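Local coordinates for signal recognition particle 54 kDa protein (Aeropyrum pernix, PDB 7EPK) that is the GDP-binding 54 kDa protein of the archaeal signal recognition particle, built from a helical bundle, a P-loop nucleotide-binding domain and a further helical domain, at residues L100-T112 and F232-K245. Numbering follows the deposited sequence.
Sequences LLVGVQGSGKTTT and FHKSTPIGSIIVTK. With GDP (guanosine-5'-diphosphate), chain B.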
loop_
_atom_site.group_PDB
_atom_site.type_symbol
_atom_site.label_atom_id
_atom_site.label_comp_id
_atom_site.label_asym_id
_atom_site.label_seq_id
_atom_site.Cartn_x
_atom_site.Cartn_y
_atom_site.Cartn_z
ATOM N N LEU A 100 2.428 -16.545 18.294
ATOM C CA LEU A 100 1.982 -16.357 19.698
ATOM C C LEU A 100 1.177 -15.066 19.816
ATOM O O LEU A 100 1.766 -13.984 19.734
ATOM C CB LEU A 100 3.198 -16.336 20.625
ATOM C CG LEU A 100 2.888 -16.105 22.109
ATOM C CD1 LEU A 100 1.986 -17.193 22.654
ATOM C CD2 LEU A 100 4.168 -16.007 22.934
ATOM N N LEU A 101 -0.114 -15.180 20.098
ATOM C CA LEU A 101 -0.972 -14.033 20.505
ATOM C C LEU A 101 -0.612 -13.555 21.932
ATOM O O LEU A 101 -0.289 -14.368 22.809
ATOM C CB LEU A 101 -2.433 -14.483 20.387
ATOM C CG LEU A 101 -3.055 -14.304 19.005
ATOM C CD1 LEU A 101 -2.027 -14.471 17.895
ATOM C CD2 LEU A 101 -4.225 -15.240 18.799
ATOM N N VAL A 102 -0.600 -12.252 22.163
ATOM C CA VAL A 102 -0.393 -11.663 23.515
ATOM C C VAL A 102 -1.293 -10.432 23.577
ATOM O O VAL A 102 -1.768 -10.006 22.518
ATOM C CB VAL A 102 1.088 -11.345 23.828
ATOM C CG1 VAL A 102 1.962 -12.591 23.779
ATOM C CG2 VAL A 102 1.679 -10.268 22.934
ATOM N N GLY A 103 -1.567 -9.937 24.786
ATOM C CA GLY A 103 -2.614 -8.929 25.043
ATOM C C GLY A 103 -3.364 -9.220 26.329
ATOM O O GLY A 103 -3.223 -10.328 26.844
ATOM N N VAL A 104 -4.121 -8.228 26.809
ATOM C CA VAL A 104 -4.966 -8.278 28.040
ATOM C C VAL A 104 -6.371 -8.745 27.672
ATOM O O VAL A 104 -6.885 -8.384 26.577
ATOM C CB VAL A 104 -5.052 -6.921 28.767
ATOM C CG1 VAL A 104 -3.682 -6.406 29.166
ATOM C CG2 VAL A 104 -5.807 -5.882 27.950
ATOM N N GLN A 105 -7.002 -9.416 28.637
ATOM C CA GLN A 105 -8.318 -10.075 28.489
ATOM C C GLN A 105 -9.309 -9.011 28.016
ATOM O O GLN A 105 -9.108 -7.831 28.329
ATOM C CB GLN A 105 -8.679 -10.751 29.808
ATOM C CG GLN A 105 -9.928 -11.628 29.751
ATOM C CD GLN A 105 -10.048 -12.519 30.968
ATOM O OE1 GLN A 105 -9.262 -12.431 31.913
ATOM N NE2 GLN A 105 -11.028 -13.405 30.943
ATOM N N GLY A 106 -10.290 -9.418 27.222
ATOM C CA GLY A 106 -11.368 -8.537 26.748
ATOM C C GLY A 106 -11.064 -7.882 25.413
ATOM O O GLY A 106 -12.037 -7.519 24.747
ATOM N N SER A 107 -9.791 -7.742 25.021
ATOM C CA SER A 107 -9.370 -6.938 23.832
ATOM C C SER A 107 -9.856 -7.581 22.522
ATOM O O SER A 107 -10.114 -6.813 21.561
ATOM C CB SER A 107 -7.872 -6.709 23.796
ATOM O OG SER A 107 -7.487 -5.706 24.729
ATOM N N GLY A 108 -9.969 -8.919 22.484
ATOM C CA GLY A 108 -10.492 -9.687 21.337
ATOM C C GLY A 108 -9.544 -10.778 20.851
ATOM O O GLY A 108 -9.711 -11.209 19.681
ATOM N N LYS A 109 -8.642 -11.257 21.726
ATOM C CA LYS A 109 -7.503 -12.164 21.396
ATOM C C LYS A 109 -8.031 -13.474 20.805
ATOM O O LYS A 109 -7.625 -13.804 19.689
ATOM C CB LYS A 109 -6.632 -12.434 22.627
ATOM C CG LYS A 109 -5.291 -13.080 22.301
ATOM C CD LYS A 109 -4.494 -13.553 23.516
ATOM C CE LYS A 109 -4.165 -12.441 24.489
ATOM N NZ LYS A 109 -3.367 -12.923 25.635
ATOM N N THR A 110 -8.912 -14.177 21.522
ATOM C CA THR A 110 -9.483 -15.499 21.124
ATOM C C THR A 110 -10.341 -15.339 19.848
ATOM O O THR A 110 -10.189 -16.106 18.879
ATOM C CB THR A 110 -10.286 -16.093 22.293
ATOM O OG1 THR A 110 -9.489 -16.114 23.488
ATOM C CG2 THR A 110 -10.827 -17.470 21.964
ATOM N N THR A 111 -11.210 -14.343 19.823
ATOM C CA THR A 111 -11.916 -13.926 18.583
ATOM C C THR A 111 -10.887 -13.700 17.442
ATOM O O THR A 111 -11.068 -14.247 16.317
ATOM C CB THR A 111 -12.832 -12.719 18.869
ATOM O OG1 THR A 111 -13.313 -12.697 20.227
ATOM C CG2 THR A 111 -14.011 -12.701 17.918
ATOM N N THR A 112 -9.813 -12.948 17.698
ATOM C CA THR A 112 -8.777 -12.630 16.681
ATOM C C THR A 112 -8.086 -13.926 16.245
ATOM O O THR A 112 -7.826 -14.073 15.041
ATOM C CB THR A 112 -7.797 -11.547 17.164
ATOM O OG1 THR A 112 -8.565 -10.403 17.553
ATOM C CG2 THR A 112 -6.780 -11.147 16.113
ATOM N N PHE A 232 4.369 -5.543 27.230
ATOM C CA PHE A 232 4.277 -6.826 26.489
ATOM C C PHE A 232 5.539 -7.028 25.650
ATOM O O PHE A 232 6.004 -8.174 25.522
ATOM C CB PHE A 232 2.977 -6.891 25.693
ATOM C CG PHE A 232 1.832 -7.433 26.507
ATOM C CD1 PHE A 232 1.776 -8.780 26.830
ATOM C CD2 PHE A 232 0.834 -6.594 26.976
ATOM C CE1 PHE A 232 0.725 -9.279 27.584
ATOM C CE2 PHE A 232 -0.224 -7.094 27.719
ATOM C CZ PHE A 232 -0.278 -8.437 28.019
ATOM N N HIS A 233 6.102 -5.943 25.134
ATOM C CA HIS A 233 7.306 -5.968 24.264
ATOM C C HIS A 233 8.529 -6.433 25.066
ATOM O O HIS A 233 9.475 -6.969 24.446
ATOM C CB HIS A 233 7.518 -4.591 23.624
ATOM C CG HIS A 233 8.600 -4.558 22.604
ATOM N ND1 HIS A 233 8.331 -4.686 21.259
ATOM C CD2 HIS A 233 9.937 -4.418 22.730
ATOM C CE1 HIS A 233 9.462 -4.600 20.591
ATOM N NE2 HIS A 233 10.462 -4.436 21.468
ATOM N N LYS A 234 8.523 -6.206 26.379
ATOM C CA LYS A 234 9.646 -6.556 27.280
ATOM C C LYS A 234 9.700 -8.079 27.369
ATOM O O LYS A 234 10.779 -8.635 27.130
ATOM C CB LYS A 234 9.454 -5.883 28.644
ATOM C CG LYS A 234 10.696 -5.748 29.518
ATOM C CD LYS A 234 10.427 -5.051 30.846
ATOM C CE LYS A 234 11.398 -3.928 31.155
ATOM N NZ LYS A 234 10.764 -2.856 31.959
ATOM N N SER A 235 8.567 -8.715 27.675
ATOM C CA SER A 235 8.448 -10.177 27.961
ATOM C C SER A 235 8.573 -10.986 26.663
ATOM O O SER A 235 9.321 -11.962 26.639
ATOM C CB SER A 235 7.147 -10.496 28.664
ATOM O OG SER A 235 6.044 -10.295 27.790
ATOM N N THR A 236 7.833 -10.585 25.631
ATOM C CA THR A 236 7.803 -11.231 24.299
ATOM C C THR A 236 7.900 -10.138 23.240
ATOM O O THR A 236 6.867 -9.552 22.885
ATOM C CB THR A 236 6.523 -12.057 24.137
ATOM O OG1 THR A 236 5.440 -11.143 24.293
ATOM C CG2 THR A 236 6.421 -13.182 25.143
ATOM N N PRO A 237 9.135 -9.799 22.774
ATOM C CA PRO A 237 9.321 -8.827 21.692
ATOM C C PRO A 237 8.232 -8.916 20.614
ATOM O O PRO A 237 8.138 -9.943 19.974
ATOM C CB PRO A 237 10.700 -9.209 21.143
ATOM C CG PRO A 237 11.455 -9.628 22.401
ATOM C CD PRO A 237 10.421 -10.286 23.305
ATOM N N ILE A 238 7.442 -7.850 20.465
ATOM C CA ILE A 238 6.314 -7.781 19.496
ATOM C C ILE A 238 6.859 -7.690 18.071
ATOM O O ILE A 238 7.772 -6.883 17.836
ATOM C CB ILE A 238 5.412 -6.568 19.757
ATOM C CG1 ILE A 238 4.912 -6.483 21.203
ATOM C CG2 ILE A 238 4.285 -6.561 18.731
ATOM C CD1 ILE A 238 4.292 -7.748 21.717
ATOM N N GLY A 239 6.250 -8.441 17.154
ATOM C CA GLY A 239 6.577 -8.472 15.720
ATOM C C GLY A 239 5.367 -8.085 14.901
ATOM O O GLY A 239 5.546 -7.666 13.750
ATOM N N SER A 240 4.169 -8.202 15.474
ATOM C CA SER A 240 2.899 -7.833 14.808
ATOM C C SER A 240 2.011 -7.028 15.764
ATOM O O SER A 240 2.181 -7.177 17.004
ATOM C CB SER A 240 2.205 -9.062 14.307
ATOM O OG SER A 240 2.821 -9.497 13.106
ATOM N N ILE A 241 1.113 -6.202 15.214
ATOM C CA ILE A 241 -0.016 -5.598 15.978
ATOM C C ILE A 241 -1.292 -5.846 15.192
ATOM O O ILE A 241 -1.305 -5.666 13.968
ATOM C CB ILE A 241 0.181 -4.099 16.272
ATOM C CG1 ILE A 241 1.327 -3.891 17.268
ATOM C CG2 ILE A 241 -1.116 -3.468 16.760
ATOM C CD1 ILE A 241 1.743 -2.460 17.468
ATOM N N ILE A 242 -2.326 -6.265 15.901
ATOM C CA ILE A 242 -3.665 -6.530 15.325
ATOM C C ILE A 242 -4.602 -5.645 16.126
ATOM O O ILE A 242 -4.506 -5.683 17.356
ATOM C CB ILE A 242 -4.032 -8.024 15.398
ATOM C CG1 ILE A 242 -3.037 -8.882 14.613
ATOM C CG2 ILE A 242 -5.458 -8.212 14.914
ATOM C CD1 ILE A 242 -3.266 -10.377 14.680
ATOM N N VAL A 243 -5.417 -4.836 15.456
ATOM C CA VAL A 243 -6.280 -3.845 16.148
ATOM C C VAL A 243 -7.737 -4.281 15.985
ATOM O O VAL A 243 -8.205 -4.358 14.823
ATOM C CB VAL A 243 -6.016 -2.414 15.644
ATOM C CG1 VAL A 243 -6.890 -1.400 16.360
ATOM C CG2 VAL A 243 -4.557 -2.031 15.809
ATOM N N THR A 244 -8.399 -4.542 17.120
ATOM C CA THR A 244 -9.790 -5.055 17.225
ATOM C C THR A 244 -10.775 -3.917 17.532
ATOM O O THR A 244 -10.335 -2.892 18.080
ATOM C CB THR A 244 -9.877 -6.116 18.328
ATOM O OG1 THR A 244 -9.483 -5.475 19.541
ATOM C CG2 THR A 244 -9.013 -7.325 18.046
ATOM N N LYS A 245 -12.063 -4.122 17.231
ATOM C CA LYS A 245 -13.183 -3.206 17.579
ATOM C C LYS A 245 -13.036 -1.894 16.789
ATOM O O LYS A 245 -13.020 -0.795 17.401
ATOM C CB LYS A 245 -13.231 -3.008 19.096
ATOM C CG LYS A 245 -13.453 -4.285 19.894
ATOM C CD LYS A 245 -13.700 -4.032 21.362
ATOM C CE LYS A 245 -14.426 -5.170 22.048
ATOM N NZ LYS A 245 -13.556 -6.360 22.155
HETATM P PB GDP B . -9.960 -12.028 24.939
HETATM O O1B GDP B . -10.183 -12.051 26.435
HETATM O O2B GDP B . -8.817 -11.099 24.577
HETATM O O3B GDP B . -9.841 -13.391 24.275
HETATM O O3A GDP B . -11.257 -11.390 24.231
HETATM P PA GDP B . -12.441 -12.238 23.505
HETATM O O1A GDP B . -13.008 -13.150 24.584
HETATM O O2A GDP B . -12.042 -12.725 22.132
HETATM O "O5'" GDP B . -13.580 -11.164 23.167
HETATM C "C5'" GDP B . -13.986 -10.149 24.104
HETATM C "C4'" GDP B . -15.115 -9.367 23.456
HETATM O "O4'" GDP B . -14.591 -8.646 22.332
HETATM C "C3'" GDP B . -16.185 -10.302 22.900
HETATM O "O3'" GDP B . -17.471 -9.817 23.275
HETATM C "C2'" GDP B . -15.981 -10.298 21.391
HETATM O "O2'" GDP B . -17.217 -10.553 20.708
HETATM C "C1'" GDP B . -15.397 -8.894 21.158
HETATM N N9 GDP B . -14.608 -8.601 19.901
HETATM C C8 GDP B . -13.429 -9.130 19.514
HETATM N N7 GDP B . -12.996 -8.600 18.336
HETATM C C5 GDP B . -13.898 -7.690 17.970
HETATM C C6 GDP B . -14.052 -6.766 16.843
HETATM O O6 GDP B . -13.204 -6.738 15.934
HETATM N N1 GDP B . -15.137 -5.985 16.803
HETATM C C2 GDP B . -16.081 -6.016 17.766
HETATM N N2 GDP B . -17.147 -5.184 17.663
HETATM N N3 GDP B . -16.001 -6.845 18.840
HETATM C C4 GDP B . -14.950 -7.689 18.987
#
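T244 and K245 meet S107 and G106 through polar atoms. The hydroxyl OG1 of T244 donates to S107 O over 2.5 Å; I217 O of the neighbouring strand 212-218 is a second acceptor for it, and the two probably share the one proton, which ties the turn to the sheet. A chi1 of 60° places OG1 in the slot flanked by N and C and brings CG2 against T112, whose own OG1 bonds back to G108 O. K245 lays its chain along GDP, with CG 3.8 Å from GDP N3. The bend at chi4 brings NZ to GDP O4', a hydrogen bond of 2.5 Å. The same NZ donates weakly to G106 O, while K245 N bonds GDP O6, at the base.

Strand 97-102, the loop after it and helix 109-122 have the form of a Walker A P-loop. Backbone amides of G106, G108, K109 and T110 all point at the beta-phosphate oxygens, the straightest being G106 N to O1B (N-H...O angle 176°). K109 NZ turns back to G103 O, 2.9 Å away, and also bonds T185 OG1 and A186 O.

The apolar contacts fall in two groups. In the first, F232 comes from helix 225-235, T236 and I238 from the link after it. G103 passes over one face of the F232 ring, a CH-pi contact with CA 4.2 Å from the centroid and 25° off the normal, whereas V104 CG1 meets the ring edge at CE2. V102 touches F232 CD1 with CB, reaches I238 CD1 with CG2 and, with CG1, comes against T236 OG1. In the second, T112 CG2 packs against I242 CG2 at 3.4 Å, the two side chains running antiparallel past one another.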